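Local coordinates for protein tRNA (Guanine-N(1)-)-methyltransferase (Aquifex aeolicus, PDB 1OY5) that probably methylates N1 of guanosine-37 in various tRNAs, taking the methyl group from S-adenosyl-L-methionine, and works as a homodimer, at residues L6-T12 and E108-C114; A30-V36 and S154-V160; F46-V52 and K66-E72. The contacts are given in a common frame with arbitrary orientation. Residue numbers count along the deposited sequence, not the author numbering.

Contact 1: residues L6-T12 and E108-C114; sequences LRFFVLT and ERIMIIC
Strands 6-12 and 109-114 run side by side in parallel, with axes 4.6 Å apart at closest approach and 17° between their directions. The register pairs Arg7 with Arg109 (CA-CA 5.0 Å), Phe8 with Ile110 (4.9 Å), Phe9 with Met111 (4.4 Å), Val10 with Ile112 (4.9 Å) and Leu11 with Ile113 (4.8 Å).

Six backbone hydrogen bonds form the ladder. Arg7 N donates to Glu108 O (3.0 Å), Phe9 N to Ile110 O (2.7 Å) and Leu11 N to Ile112 O (2.9 Å). In return, Ile110 N donates to Arg7 O (3.0 Å), Ile112 N to Phe9 O (2.8 Å) and Cys114 N to Leu11 O (2.9 Å).

Apolar side chains line both faces. On one, Phe8 (chi1 m) sets CE1 3.8 Å from Ile110 CD1, and Val10 CG1 lies 3.6 Å from Cys114 SG. Helix 143-155 packs here. On the other, Leu11 (m, p) places CD1 3.5 Å from Met111 CE and CD2 3.7 Å from Ile113 CG1. Helix 67-81 lies against this face.

Charges stay at the strand starts. Arg109 NH2 bridges Glu108 OE2 at 3.0 Å, and Arg7 NE pairs with Glu37.

This is the centre of the parallel sheet of a SPOUT methyltransferase, with helices on both faces. Strand 109-114 leads directly into Gly115, an S-adenosyl-L-methionine site by similarity.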
loop_
_atom_site.group_PDB
_atom_site.type_symbol
_atom_site.label_atom_id
_atom_site.label_comp_id
_atom_site.label_asym_id
_atom_site.label_seq_id
_atom_site.Cartn_x
_atom_site.Cartn_y
_atom_site.Cartn_z
ATOM N N LEU A 6 11.965 -16.497 7.926
ATOM C CA LEU A 6 12.162 -15.568 6.787
ATOM C C LEU A 6 12.580 -14.155 7.264
ATOM O O LEU A 6 11.925 -13.542 8.086
ATOM C CB LEU A 6 10.912 -15.481 5.920
ATOM C CG LEU A 6 10.818 -14.369 4.876
ATOM C CD1 LEU A 6 11.926 -14.400 3.959
ATOM C CD2 LEU A 6 9.565 -14.516 4.062
ATOM N N ARG A 7 13.698 -13.664 6.773
ATOM C CA ARG A 7 14.211 -12.359 7.201
ATOM C C ARG A 7 14.088 -11.247 6.125
ATOM O O ARG A 7 14.477 -11.447 4.970
ATOM C CB ARG A 7 15.688 -12.500 7.565
ATOM C CG ARG A 7 15.993 -13.338 8.754
ATOM C CD ARG A 7 17.365 -13.051 9.309
ATOM N NE ARG A 7 17.645 -13.736 10.568
ATOM C CZ ARG A 7 17.826 -15.049 10.698
ATOM N NH1 ARG A 7 17.712 -15.863 9.656
ATOM N NH2 ARG A 7 18.095 -15.571 11.894
ATOM N N PHE A 8 13.541 -10.103 6.527
ATOM C CA PHE A 8 13.403 -8.939 5.669
ATOM C C PHE A 8 14.373 -7.876 6.078
ATOM O O PHE A 8 14.657 -7.690 7.271
ATOM C CB PHE A 8 12.005 -8.323 5.779
ATOM C CG PHE A 8 10.943 -9.069 5.039
ATOM C CD1 PHE A 8 10.848 -8.998 3.654
ATOM C CD2 PHE A 8 10.036 -9.869 5.736
ATOM C CE1 PHE A 8 9.857 -9.716 2.969
ATOM C CE2 PHE A 8 9.014 -10.565 5.050
ATOM C CZ PHE A 8 8.935 -10.487 3.669
ATOM N N PHE A 9 14.875 -7.147 5.075
ATOM C CA PHE A 9 15.801 -6.043 5.303
ATOM C C PHE A 9 15.225 -4.874 4.537
ATOM O O PHE A 9 15.118 -4.925 3.330
ATOM C CB PHE A 9 17.188 -6.427 4.821
ATOM C CG PHE A 9 17.719 -7.632 5.493
ATOM C CD1 PHE A 9 18.276 -7.545 6.747
ATOM C CD2 PHE A 9 17.599 -8.874 4.912
ATOM C CE1 PHE A 9 18.744 -8.656 7.377
ATOM C CE2 PHE A 9 18.047 -10.000 5.563
ATOM C CZ PHE A 9 18.604 -9.889 6.785
ATOM N N VAL A 10 14.832 -3.815 5.222
ATOM C CA VAL A 10 14.129 -2.736 4.528
ATOM C C VAL A 10 14.956 -1.448 4.525
ATOM O O VAL A 10 15.054 -0.760 5.568
ATOM C CB VAL A 10 12.758 -2.452 5.189
ATOM C CG1 VAL A 10 11.959 -1.597 4.341
ATOM C CG2 VAL A 10 12.023 -3.700 5.425
ATOM N N LEU A 11 15.527 -1.124 3.364
ATOM C CA LEU A 11 16.348 0.073 3.203
ATOM C C LEU A 11 15.434 1.262 3.056
ATOM O O LEU A 11 14.702 1.353 2.121
ATOM C CB LEU A 11 17.230 -0.002 1.954
ATOM C CG LEU A 11 18.588 -0.686 2.008
ATOM C CD1 LEU A 11 18.444 -2.075 2.579
ATOM C CD2 LEU A 11 19.166 -0.732 0.603
ATOM N N THR A 12 15.566 2.214 3.957
ATOM C CA THR A 12 14.695 3.365 3.985
ATOM C C THR A 12 15.297 4.480 4.806
ATOM O O THR A 12 16.099 4.231 5.694
ATOM C CB THR A 12 13.363 2.973 4.617
ATOM O OG1 THR A 12 12.634 4.141 4.964
ATOM C CG2 THR A 12 13.574 2.377 5.961
ATOM N N GLU A 108 14.364 -16.860 1.843
ATOM C CA GLU A 108 14.991 -16.857 3.155
ATOM C C GLU A 108 15.430 -15.465 3.536
ATOM O O GLU A 108 15.366 -15.099 4.702
ATOM C CB GLU A 108 16.235 -17.781 3.181
ATOM C CG GLU A 108 15.920 -19.276 3.255
ATOM C CD GLU A 108 17.143 -20.166 3.130
ATOM O OE1 GLU A 108 17.151 -21.249 3.727
ATOM O OE2 GLU A 108 18.110 -19.820 2.427
ATOM N N ARG A 109 15.892 -14.704 2.540
ATOM C CA ARG A 109 16.357 -13.346 2.742
ATOM C C ARG A 109 15.896 -12.391 1.661
ATOM O O ARG A 109 16.180 -12.538 0.496
ATOM C CB ARG A 109 17.889 -13.332 2.800
ATOM C CG ARG A 109 18.444 -13.646 4.128
ATOM C CD ARG A 109 19.826 -14.232 4.041
ATOM N NE ARG A 109 19.736 -15.653 3.745
ATOM C CZ ARG A 109 20.198 -16.207 2.652
ATOM N NH1 ARG A 109 20.814 -15.458 1.752
ATOM N NH2 ARG A 109 20.026 -17.504 2.463
ATOM N N ILE A 110 15.214 -11.354 2.079
ATOM C CA ILE A 110 14.710 -10.364 1.148
ATOM C C ILE A 110 15.111 -8.998 1.645
ATOM O O ILE A 110 14.987 -8.688 2.817
ATOM C CB ILE A 110 13.203 -10.482 1.027
ATOM C CG1 ILE A 110 12.843 -11.867 0.539
ATOM C CG2 ILE A 110 12.686 -9.490 0.072
ATOM C CD1 ILE A 110 11.409 -12.144 0.490
ATOM N N MET A 111 15.656 -8.211 0.736
ATOM C CA MET A 111 16.020 -6.852 1.009
ATOM C C MET A 111 15.137 -6.044 0.092
ATOM O O MET A 111 15.050 -6.348 -1.104
ATOM C CB MET A 111 17.490 -6.617 0.688
ATOM C CG MET A 111 17.864 -5.150 0.507
ATOM S SD MET A 111 19.596 -4.854 0.222
ATOM C CE MET A 111 20.136 -4.947 1.688
ATOM N N ILE A 112 14.474 -5.039 0.638
ATOM C CA ILE A 112 13.596 -4.175 -0.122
ATOM C C ILE A 112 14.140 -2.769 -0.045
ATOM O O ILE A 112 14.251 -2.205 1.022
ATOM C CB ILE A 112 12.197 -4.193 0.461
ATOM C CG1 ILE A 112 11.626 -5.598 0.457
ATOM C CG2 ILE A 112 11.300 -3.279 -0.328
ATOM C CD1 ILE A 112 10.335 -5.686 1.254
ATOM N N ILE A 113 14.487 -2.214 -1.191
ATOM C CA ILE A 113 15.039 -0.878 -1.269
ATOM C C ILE A 113 13.858 0.052 -1.486
ATOM O O ILE A 113 13.225 -0.048 -2.523
ATOM C CB ILE A 113 16.009 -0.767 -2.462
ATOM C CG1 ILE A 113 17.164 -1.755 -2.312
ATOM C CG2 ILE A 113 16.591 0.630 -2.545
ATOM C CD1 ILE A 113 18.086 -1.803 -3.448
ATOM N N CYS A 114 13.584 0.951 -0.521
ATOM C CA CYS A 114 12.444 1.832 -0.614
ATOM C C CYS A 114 12.799 3.077 -1.410
ATOM O O CYS A 114 13.619 3.834 -1.012
ATOM C CB CYS A 114 11.907 2.197 0.773
ATOM S SG CYS A 114 11.268 0.818 1.739
#

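Contact 2: residues A30-V36 and S154-V160; sequences AIKKGKV and SRVLPGV
The last turn of helix 25-33 meets the end of helix 143-155 and the loop after it. Ala30 CA is 5.5 Å from Val160 CA, and Lys35 CA is 7.3 Å from Gly159 CA. Gly34, with phi/psi 80/17, ends the first helix in a Schellman motif. Its two bonds run from Lys35 N to Ala30 O (2.8 Å) and from Gly34 N to Ile31 O (3.0 Å). Val36 N also bonds to Ala30 O, at 3.2 Å. Gly159 also has positive phi (100/-7), and the backbone there leaves no room for a CB.

Lys33 carries the polar contact. Its chain is extended (m, t, t, t), so NZ reaches two carbonyls: Gly159 O at 2.8 Å and Val160 O at 3.2 Å. Lys35 bends early (chi1 m, chi2 m) before straightening. Its CB lies 4.0 Å from Val160 CG2, and its CE sits 4.4 Å from Gly159 CA. Leu157 (m, t) brings CD1 to 3.8 Å from Lys35 O.

Ala30 CB is 4.1 Å from Val160 CG2 (chi1 t) and 4.2 Å from Ser154 CB. Ser154 OG bonds back to Ile150 O in its own helix, and Val36 CG1 lies 3.9 Å from this OG. Arg155 points away and packs on Ile138 of the second subunit.

The polar link uses a lysine ammonium and main-chain oxygens, with no acidic residue in either segment. It therefore depends on the loop path that presents both carbonyls.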
loop_
_atom_site.group_PDB
_atom_site.type_symbol
_atom_site.label_atom_id
_atom_site.label_comp_id
_atom_site.label_asym_id
_atom_site.label_seq_id
_atom_site.Cartn_x
_atom_site.Cartn_y
_atom_site.Cartn_z
ATOM N N ALA A 30 3.733 -13.065 13.351
ATOM C CA ALA A 30 4.797 -13.779 12.667
ATOM C C ALA A 30 6.142 -13.594 13.404
ATOM O O ALA A 30 6.931 -14.553 13.566
ATOM C CB ALA A 30 4.910 -13.310 11.241
ATOM N N ILE A 31 6.405 -12.361 13.833
ATOM C CA ILE A 31 7.642 -12.067 14.506
ATOM C C ILE A 31 7.599 -12.770 15.858
ATOM O O ILE A 31 8.543 -13.433 16.264
ATOM C CB ILE A 31 7.879 -10.547 14.643
ATOM C CG1 ILE A 31 8.372 -9.963 13.329
ATOM C CG2 ILE A 31 8.927 -10.218 15.683
ATOM C CD1 ILE A 31 8.184 -8.404 13.296
ATOM N N LYS A 32 6.479 -12.652 16.526
ATOM C CA LYS A 32 6.306 -13.308 17.790
ATOM C C LYS A 32 6.593 -14.817 17.710
ATOM O O LYS A 32 7.334 -15.339 18.513
ATOM C CB LYS A 32 4.897 -13.081 18.292
ATOM C CG LYS A 32 4.846 -12.334 19.611
ATOM C CD LYS A 32 5.045 -13.302 20.810
ATOM C CE LYS A 32 5.386 -12.557 22.116
ATOM N NZ LYS A 32 6.868 -12.622 22.423
ATOM N N LYS A 33 6.048 -15.476 16.708
ATOM C CA LYS A 33 6.208 -16.896 16.545
ATOM C C LYS A 33 7.544 -17.313 15.947
ATOM O O LYS A 33 7.831 -18.484 15.829
ATOM C CB LYS A 33 5.048 -17.430 15.710
ATOM C CG LYS A 33 3.692 -17.296 16.398
ATOM C CD LYS A 33 2.616 -17.651 15.423
ATOM C CE LYS A 33 1.230 -17.822 16.060
ATOM N NZ LYS A 33 0.306 -18.571 15.144
ATOM N N GLY A 34 8.388 -16.364 15.575
ATOM C CA GLY A 34 9.686 -16.719 15.025
ATOM C C GLY A 34 9.634 -17.105 13.562
ATOM O O GLY A 34 10.571 -17.669 13.059
ATOM N N LYS A 35 8.563 -16.757 12.861
ATOM C CA LYS A 35 8.425 -17.108 11.452
ATOM C C LYS A 35 8.991 -16.017 10.610
ATOM O O LYS A 35 9.315 -16.215 9.459
ATOM C CB LYS A 35 6.957 -17.343 11.082
ATOM C CG LYS A 35 6.275 -18.377 11.972
ATOM C CD LYS A 35 7.200 -19.542 12.260
ATOM C CE LYS A 35 6.526 -20.695 13.024
ATOM N NZ LYS A 35 7.243 -21.982 12.697
ATOM N N VAL A 36 9.081 -14.821 11.146
ATOM C CA VAL A 36 9.708 -13.767 10.374
ATOM C C VAL A 36 10.429 -12.812 11.256
ATOM O O VAL A 36 10.179 -12.736 12.458
ATOM C CB VAL A 36 8.725 -12.979 9.563
ATOM C CG1 VAL A 36 7.862 -13.915 8.746
ATOM C CG2 VAL A 36 7.866 -12.179 10.480
ATOM N N SER A 154 3.942 -12.473 5.051
ATOM C CA SER A 154 3.857 -12.964 6.415
ATOM C C SER A 154 2.603 -13.727 6.653
ATOM O O SER A 154 2.631 -14.731 7.356
ATOM C CB SER A 154 3.910 -11.818 7.418
ATOM O OG SER A 154 5.215 -11.268 7.524
ATOM N N ARG A 155 1.491 -13.273 6.082
ATOM C CA ARG A 155 0.213 -13.965 6.323
ATOM C C ARG A 155 0.068 -15.321 5.611
ATOM O O ARG A 155 -0.709 -16.160 6.063
ATOM C CB ARG A 155 -1.004 -13.068 6.063
ATOM C CG ARG A 155 -1.206 -12.672 4.620
ATOM C CD ARG A 155 -2.520 -11.999 4.378
ATOM N NE ARG A 155 -3.644 -12.874 4.691
ATOM C CZ ARG A 155 -4.071 -13.856 3.909
ATOM N NH1 ARG A 155 -3.470 -14.107 2.755
ATOM N NH2 ARG A 155 -5.116 -14.584 4.267
ATOM N N VAL A 156 0.829 -15.564 4.540
ATOM C CA VAL A 156 0.762 -16.868 3.859
ATOM C C VAL A 156 1.859 -17.773 4.348
ATOM O O VAL A 156 2.085 -18.834 3.775
ATOM C CB VAL A 156 0.879 -16.773 2.325
ATOM C CG1 VAL A 156 -0.253 -15.957 1.749
ATOM C CG2 VAL A 156 2.217 -16.237 1.916
ATOM N N LEU A 157 2.587 -17.359 5.381
ATOM C CA LEU A 157 3.620 -18.248 5.931
ATOM C C LEU A 157 2.975 -19.299 6.820
ATOM O O LEU A 157 2.054 -19.017 7.560
ATOM C CB LEU A 157 4.643 -17.480 6.753
ATOM C CG LEU A 157 5.663 -16.681 5.982
ATOM C CD1 LEU A 157 6.536 -15.909 6.955
ATOM C CD2 LEU A 157 6.487 -17.586 5.080
ATOM N N PRO A 158 3.444 -20.521 6.742
ATOM C CA PRO A 158 2.910 -21.579 7.593
ATOM C C PRO A 158 3.235 -21.307 9.065
ATOM O O PRO A 158 4.362 -20.934 9.380
ATOM C CB PRO A 158 3.624 -22.830 7.064
ATOM C CG PRO A 158 4.803 -22.353 6.436
ATOM C CD PRO A 158 4.465 -21.033 5.816
ATOM N N GLY A 159 2.249 -21.460 9.942
ATOM C CA GLY A 159 2.434 -21.219 11.361
ATOM C C GLY A 159 1.928 -19.854 11.845
ATOM O O GLY A 159 1.887 -19.597 13.048
ATOM N N VAL A 160 1.515 -18.986 10.920
ATOM C CA VAL A 160 1.136 -17.615 11.267
ATOM C C VAL A 160 -0.377 -17.473 11.421
ATOM O O VAL A 160 -0.876 -17.123 12.498
ATOM C CB VAL A 160 1.649 -16.607 10.205
ATOM C CG1 VAL A 160 1.279 -15.187 10.596
ATOM C CG2 VAL A 160 3.153 -16.742 9.995
#

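Contact 3: residues F46-V52 and K66-E72; sequences FAPKGQV and KPEPIYE
Segment 46-52 is an irregular loop that curls past the start of helix 67-81. Lys49 is the centre of an inverse gamma turn, and Gly50 has positive phi (36/17). Ala47 CA lies 4.5 Å from Pro69 CA. One backbone hydrogen bond joins the segments, from Lys66 N to Val52 O (2.8 Å). A CA-H...O contact runs from Pro69 CA to Phe46 O (3.4 Å). The bond from Lys66 adjoins the two-stranded antiparallel sheet of 53-54 and 64-65, so the contact closes the base of a beta hairpin leading into the helix. Pro69 is the hub: its CG is 4.1 Å from both Ala47 CB and Pro48 CD. Pro48 CG also lies 3.7 Å from Glu68 CB. Phe46 (chi1 m) sets CB 4.2 Å from Glu72 CB, and its ring meets Tyr76 edge-to-face. Lys66 (m, t, p) folds so that NZ forms a salt bridge with Glu68 OE1 (2.9 Å). Lys66 CD lies 3.4 Å from Gln51 O. Lys66 and Glu68 pack on Pro185 of the second subunit.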
loop_
_atom_site.group_PDB
_atom_site.type_symbol
_atom_site.label_atom_id
_atom_site.label_comp_id
_atom_site.label_asym_id
_atom_site.label_seq_id
_atom_site.Cartn_x
_atom_site.Cartn_y
_atom_site.Cartn_z
ATOM N N PHE A 46 24.251 4.623 6.797
ATOM C CA PHE A 46 25.179 4.032 5.842
ATOM C C PHE A 46 25.650 4.991 4.817
ATOM O O PHE A 46 26.264 4.565 3.877
ATOM C CB PHE A 46 24.552 2.853 5.121
ATOM C CG PHE A 46 24.434 1.644 5.964
ATOM C CD1 PHE A 46 25.452 0.721 5.998
ATOM C CD2 PHE A 46 23.308 1.441 6.745
ATOM C CE1 PHE A 46 25.380 -0.407 6.803
ATOM C CE2 PHE A 46 23.204 0.304 7.568
ATOM C CZ PHE A 46 24.280 -0.625 7.587
ATOM N N ALA A 47 25.345 6.270 4.975
ATOM C CA ALA A 47 25.783 7.261 4.030
ATOM C C ALA A 47 27.260 7.615 4.363
ATOM O O ALA A 47 27.563 8.250 5.386
ATOM C CB ALA A 47 24.872 8.469 4.111
ATOM N N PRO A 48 28.168 7.205 3.494
ATOM C CA PRO A 48 29.581 7.535 3.638
ATOM C C PRO A 48 29.808 9.011 4.043
ATOM O O PRO A 48 29.954 9.291 5.228
ATOM C CB PRO A 48 30.143 7.206 2.238
ATOM C CG PRO A 48 29.287 6.137 1.726
ATOM C CD PRO A 48 27.922 6.412 2.273
ATOM N N LYS A 49 29.864 9.926 3.085
ATOM C CA LYS A 49 29.981 11.352 3.381
ATOM C C LYS A 49 28.648 11.956 3.892
ATOM O O LYS A 49 28.221 12.980 3.436
ATOM C CB LYS A 49 30.457 12.103 2.120
ATOM C CG LYS A 49 31.281 11.309 1.145
ATOM C CD LYS A 49 31.593 12.153 -0.077
ATOM C CE LYS A 49 31.289 11.423 -1.354
ATOM N NZ LYS A 49 32.025 12.028 -2.505
ATOM N N GLY A 50 28.025 11.333 4.887
ATOM C CA GLY A 50 26.656 11.641 5.355
ATOM C C GLY A 50 25.504 12.069 4.425
ATOM O O GLY A 50 24.490 12.553 4.881
ATOM N N GLN A 51 25.612 11.855 3.123
ATOM C CA GLN A 51 24.636 12.359 2.164
ATOM C C GLN A 51 23.759 11.268 1.532
ATOM O O GLN A 51 24.268 10.517 0.766
ATOM C CB GLN A 51 25.485 12.958 1.067
ATOM C CG GLN A 51 24.993 14.171 0.382
ATOM C CD GLN A 51 26.055 14.667 -0.589
ATOM O OE1 GLN A 51 26.762 13.849 -1.225
ATOM N NE2 GLN A 51 26.212 15.994 -0.682
ATOM N N VAL A 52 22.460 11.166 1.784
ATOM C CA VAL A 52 21.720 10.073 1.120
ATOM C C VAL A 52 21.165 10.413 -0.282
ATOM O O VAL A 52 21.125 9.546 -1.152
ATOM C CB VAL A 52 20.578 9.455 1.953
ATOM C CG1 VAL A 52 21.053 9.051 3.320
ATOM C CG2 VAL A 52 19.446 10.385 2.019
ATOM N N LYS A 66 21.128 8.428 -3.764
ATOM C CA LYS A 66 22.485 8.098 -4.201
ATOM C C LYS A 66 22.808 6.619 -4.122
ATOM O O LYS A 66 22.187 5.878 -3.346
ATOM C CB LYS A 66 23.498 8.860 -3.352
ATOM C CG LYS A 66 23.342 10.394 -3.410
ATOM C CD LYS A 66 24.381 11.058 -2.546
ATOM C CE LYS A 66 25.783 10.737 -3.064
ATOM N NZ LYS A 66 26.613 10.372 -1.894
ATOM N N PRO A 67 23.779 6.184 -4.915
ATOM C CA PRO A 67 24.213 4.775 -4.914
ATOM C C PRO A 67 24.997 4.311 -3.694
ATOM O O PRO A 67 24.792 3.190 -3.198
ATOM C CB PRO A 67 25.114 4.688 -6.146
ATOM C CG PRO A 67 24.835 5.941 -6.926
ATOM C CD PRO A 67 24.460 6.980 -5.948
ATOM N N GLU A 68 25.906 5.144 -3.205
ATOM C CA GLU A 68 26.823 4.677 -2.161
ATOM C C GLU A 68 26.132 4.030 -0.980
ATOM O O GLU A 68 26.454 2.932 -0.612
ATOM C CB GLU A 68 27.715 5.808 -1.657
ATOM C CG GLU A 68 28.537 6.440 -2.759
ATOM C CD GLU A 68 27.900 7.683 -3.333
ATOM O OE1 GLU A 68 28.523 8.748 -3.274
ATOM O OE2 GLU A 68 26.772 7.580 -3.821
ATOM N N PRO A 69 25.201 4.750 -0.364
ATOM C CA PRO A 69 24.576 4.297 0.882
ATOM C C PRO A 69 23.795 3.014 0.703
ATOM O O PRO A 69 23.824 2.129 1.569
ATOM C CB PRO A 69 23.677 5.473 1.272
ATOM C CG PRO A 69 24.195 6.605 0.521
ATOM C CD PRO A 69 24.721 6.081 -0.771
ATOM N N ILE A 70 23.095 2.902 -0.415
ATOM C CA ILE A 70 22.394 1.657 -0.723
ATOM C C ILE A 70 23.377 0.501 -0.954
ATOM O O ILE A 70 23.133 -0.614 -0.530
ATOM C CB ILE A 70 21.468 1.855 -1.917
ATOM C CG1 ILE A 70 20.313 2.781 -1.529
ATOM C CG2 ILE A 70 20.943 0.502 -2.441
ATOM C CD1 ILE A 70 19.485 3.148 -2.705
ATOM N N TYR A 71 24.486 0.755 -1.633
ATOM C CA TYR A 71 25.475 -0.312 -1.884
ATOM C C TYR A 71 26.147 -0.739 -0.569
ATOM O O TYR A 71 26.355 -1.918 -0.297
ATOM C CB TYR A 71 26.516 0.132 -2.911
ATOM C CG TYR A 71 26.206 -0.348 -4.298
ATOM C CD1 TYR A 71 26.462 -1.664 -4.673
ATOM C CD2 TYR A 71 25.648 0.499 -5.239
ATOM C CE1 TYR A 71 26.179 -2.117 -5.951
ATOM C CE2 TYR A 71 25.360 0.057 -6.520
ATOM C CZ TYR A 71 25.638 -1.256 -6.863
ATOM O OH TYR A 71 25.349 -1.687 -8.121
ATOM N N GLU A 72 26.477 0.250 0.238
ATOM C CA GLU A 72 27.008 0.023 1.573
ATOM C C GLU A 72 25.996 -0.813 2.411
ATOM O O GLU A 72 26.345 -1.790 3.045
ATOM C CB GLU A 72 27.227 1.386 2.234
ATOM C CG GLU A 72 28.565 1.608 2.893
ATOM C CD GLU A 72 29.720 1.318 1.986
ATOM O OE1 GLU A 72 30.089 2.212 1.202
ATOM O OE2 GLU A 72 30.261 0.185 2.070
#

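Overall arrangement
Contact 1 lies in the middle of the parallel sheet, and the other two lie toward different ends of its strands. Contact 2 is at the N-terminal end, its centre 16 Å from that of contact 1. The two touch where Leu6 O meets Val36 CB at 3.6 Å. Contact 3 is near the C-terminal end, 17 Å away between centres. There Ile70 CG2 packs on Leu11 CD2 (3.7 Å) and Ile113 CD1 (3.8 Å). Contacts 2 and 3 do not touch; their centres are 32 Å apart. The predicted S-adenosyl-L-methionine site lies toward contacts 1 and 3: Gly115 is about 5 Å from Cys114 and 11 Å from Val52 between side chains. Contact 2 lies away from it.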